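DNA-entry nuclease inhibitor (Bacillus subtilis subsp. subtilis, PDB 4MQD) inhibits the DNA-degrading activity of the nuclease NucA and takes part in making competent cells transformable, as a subunit of a complex that governs binding and entry of donor DNA. Local coordinates at the interface of chains A and B. Coordinates in Å, arbitrary orientation; residue numbers count along the deposited sequence, not the author numbering. Chains: chain A/B, DNA-entry nuclease inhibitor.

Contact 1: the interface of chains A and B. Residues chain A 122; chain B 33-35.
The carboxylate oxygen OD1 of B:Asp33 lies 3.0 Å from carboxylate oxygen OD2 of A:Asp122. Two ionised carboxylates can only accept, so this meeting is a clash as modelled, not a hydrogen bond, unless one group carries a proton; protons are not seen. The two side chains cross at about a right angle, their carboxylate planes 80° apart, so the groups meet across each other and not as a flat acid pair. In A:Asp122 a chi1 of 66° sets CG between the backbone N and the carbonyl carbon, which brings OD2 towards B:Asp33 OD1 and the methyl of B:Thr35. That methyl, CG2, stands 3.9 Å from A:Asp122 OD2, a loose van der Waals touch on a carboxylate oxygen. The pairing of two acids gives no evident electrostatic reason for aspartate here; what the short chains do is bring CB of A:Asp122 against the carboxylate carbon CG of B:Asp33, at 3.5 Å. B:Asp33 lies just ahead of helix 36-41, whose N-terminal end may slightly favour a negative charge. With an alanine here instead of B:Asp33, the carboxylate packed against A:Asp122 CB would be gone, which would probably open a gap beside that methylene and set the A:Asp122 side chain freer to turn. In the fold, A:Asp122 belongs to the loop between strands 107-116 and 127-134, while B:Asp33, B:Trp34 and B:Thr35 form the loop that runs into helix 36-41.

Contact 2: the interface of chains A and B. Residues chain A 71, 73; chain B 17-19, 34, 39, 53.
The loop of chain A between strands 59-66 and 77-85 reaches into a recess of chain B, built from the turn ahead of strand 19-24, the end of strand 49-53, helix 36-41 and the indole of B:Trp34. A:Asn73 fills it. Its amide ND2 donates to the carboxylate oxygen OE2 of B:Glu53 over 2.7 Å, reaching the syn side 19° out of the carboxylate plane; the bond is bent, 136° at the hydrogen. Asparagine suits the spot because its amide can donate to B:Glu53 while its short chain keeps CB flat on the indole. The model does not settle the role of OD1, which lies 3.0 Å from B:Tyr17 O and is also close to B:His18 O and B:Glu53 OE1, all acceptors. A flipped amide would aim NH2 at those carbonyls but set oxygen against B:Glu53 OE2, so the assignment is doubtful. The backbone of B:Tyr17 and B:His18, in the left-handed helical region, brings both carbonyls to this one point. Similarly, B:Gln19 OE1 stands 2.9 Å from A:Asn73 O, an oxygen pair that a turned glutamine amide might convert to a bond. The backbone lays A:Asn73 CB over the five-membered ring of B:Trp34, 3.5 Å from its centre; chi1 -68° then carries the amide across the indole, with ND2 above the plane near the rim. A:Thr71 OG1 bonds weakly to B:Glu53 OE1, while the methyl CD1 of B:Ile39 rests 3.8 Å from A:Thr71 O.

Contact 1: the interface of chains A and B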
# COMPACT_ATOMS: atom_id res chain seq x y z
N ASP A 122 11.13 1.14 -0.80
CA ASP A 122 12.00 0.93 -1.96
C ASP A 122 13.06 2.02 -2.08
O ASP A 122 13.94 1.95 -2.95
CB ASP A 122 11.17 0.80 -3.25
CG ASP A 122 10.44 2.09 -3.63
OD1 ASP A 122 10.46 3.06 -2.85
OD2 ASP A 122 9.84 2.11 -4.72
N ASP B 33 8.67 -4.59 -4.13
CA ASP B 33 8.95 -3.21 -4.49
C ASP B 33 7.69 -2.62 -5.13
O ASP B 33 7.45 -2.78 -6.33
CB ASP B 33 10.14 -3.16 -5.46
CG ASP B 33 10.67 -1.75 -5.66
OD1 ASP B 33 9.91 -0.77 -5.46
OD2 ASP B 33 11.85 -1.61 -6.03
N TRP B 34 6.88 -1.94 -4.32
CA TRP B 34 5.64 -1.35 -4.79
C TRP B 34 5.90 0.02 -5.43
O TRP B 34 5.65 1.06 -4.82
CB TRP B 34 4.62 -1.21 -3.65
CG TRP B 34 4.10 -2.53 -3.17
CD1 TRP B 34 4.40 -3.15 -2.00
CD2 TRP B 34 3.18 -3.38 -3.86
NE1 TRP B 34 3.72 -4.34 -1.91
CE2 TRP B 34 2.96 -4.51 -3.04
CE3 TRP B 34 2.51 -3.30 -5.09
CZ2 TRP B 34 2.11 -5.55 -3.40
CZ3 TRP B 34 1.66 -4.34 -5.45
CH2 TRP B 34 1.47 -5.45 -4.61
N THR B 35 6.39 -0.01 -6.66
CA THR B 35 6.62 1.21 -7.43
C THR B 35 5.29 1.71 -7.99
O THR B 35 4.29 1.00 -7.98
CB THR B 35 7.57 0.96 -8.61
OG1 THR B 35 7.03 -0.06 -9.46
CG2 THR B 35 8.94 0.51 -8.11

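Contact 2: the interface of chains A and B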
# COMPACT_ATOMS: atom_id res chain seq x y z
N THR A 71 -2.63 3.22 -3.85
CA THR A 71 -2.70 2.57 -2.55
C THR A 71 -1.31 2.44 -1.95
O THR A 71 -0.31 2.37 -2.69
CB THR A 71 -3.35 1.17 -2.63
OG1 THR A 71 -2.61 0.35 -3.53
CG2 THR A 71 -4.80 1.28 -3.11
N ASN A 73 0.72 -0.08 0.06
CA ASN A 73 0.65 -1.50 0.39
C ASN A 73 1.51 -1.91 1.59
O ASN A 73 1.34 -3.00 2.13
CB ASN A 73 1.01 -2.35 -0.83
CG ASN A 73 -0.02 -2.25 -1.93
OD1 ASN A 73 -1.09 -2.85 -1.84
ND2 ASN A 73 0.29 -1.50 -2.98
N TYR B 17 -4.00 -4.71 3.72
CA TYR B 17 -3.03 -3.89 2.98
C TYR B 17 -3.18 -4.01 1.46
O TYR B 17 -2.19 -3.98 0.72
CB TYR B 17 -1.61 -4.22 3.43
CG TYR B 17 -1.40 -3.93 4.90
CD1 TYR B 17 -1.71 -4.88 5.87
CD2 TYR B 17 -0.91 -2.70 5.33
CE1 TYR B 17 -1.53 -4.62 7.21
CE2 TYR B 17 -0.73 -2.42 6.67
CZ TYR B 17 -1.04 -3.39 7.61
OH TYR B 17 -0.87 -3.12 8.95
N HIS B 18 -4.43 -4.15 1.00
CA HIS B 18 -4.77 -4.18 -0.42
C HIS B 18 -3.89 -5.13 -1.24
O HIS B 18 -3.45 -4.80 -2.34
CB HIS B 18 -4.71 -2.77 -1.01
CG HIS B 18 -5.77 -1.86 -0.49
ND1 HIS B 18 -5.52 -0.89 0.46
CD2 HIS B 18 -7.09 -1.77 -0.78
CE1 HIS B 18 -6.64 -0.24 0.73
NE2 HIS B 18 -7.61 -0.76 -0.01
N GLN B 19 -3.65 -6.33 -0.70
CA GLN B 19 -2.79 -7.29 -1.37
C GLN B 19 -2.99 -8.73 -0.91
O GLN B 19 -3.48 -8.99 0.19
CB GLN B 19 -1.32 -6.91 -1.18
CG GLN B 19 -0.86 -6.95 0.27
CD GLN B 19 0.61 -6.63 0.42
OE1 GLN B 19 0.98 -5.53 0.81
NE2 GLN B 19 1.45 -7.60 0.09
N TRP B 34 6.88 -1.94 -4.32
CA TRP B 34 5.64 -1.35 -4.79
C TRP B 34 5.90 0.02 -5.43
O TRP B 34 5.65 1.06 -4.82
CB TRP B 34 4.62 -1.21 -3.65
CG TRP B 34 4.10 -2.53 -3.17
CD1 TRP B 34 4.40 -3.15 -2.00
CD2 TRP B 34 3.18 -3.38 -3.86
NE1 TRP B 34 3.72 -4.34 -1.91
CE2 TRP B 34 2.96 -4.51 -3.04
CE3 TRP B 34 2.51 -3.30 -5.09
CZ2 TRP B 34 2.11 -5.55 -3.40
CZ3 TRP B 34 1.66 -4.34 -5.45
CH2 TRP B 34 1.47 -5.45 -4.61
N ILE B 39 2.05 -0.70 -8.93
CA ILE B 39 0.71 -0.39 -8.43
C ILE B 39 -0.26 -0.18 -9.60
O ILE B 39 -1.39 -0.68 -9.57
CB ILE B 39 0.72 0.86 -7.52
CG1 ILE B 39 1.55 0.60 -6.26
CG2 ILE B 39 -0.69 1.27 -7.13
CD1 ILE B 39 2.09 1.85 -5.60
N GLU B 53 -2.52 -6.69 -6.38
CA GLU B 53 -3.33 -5.63 -5.78
C GLU B 53 -4.76 -6.13 -5.59
O GLU B 53 -5.34 -6.72 -6.50
CB GLU B 53 -3.34 -4.38 -6.66
CG GLU B 53 -2.02 -3.62 -6.72
CD GLU B 53 -1.73 -2.81 -5.47
OE1 GLU B 53 -2.58 -2.76 -4.56
OE2 GLU B 53 -0.63 -2.21 -5.41

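Contact 1 and contact 2 have the centres of their C-alpha atoms about 10 Å apart and share B:Trp34, whose backbone lies in the loop of contact 1 while its indole forms a wall of contact 2. The stretch from B:Asp33 through helix 36-41 thus meets two separate loops of chain A. Contact 1 is the smaller of the two, hiding 112 Å² against 254 Å² for contact 2. The interface as a whole departs from exact two-fold symmetry. ComJ works in a tetramer with two nuclease subunits, and the structure alone does not show whether this pairing occurs there.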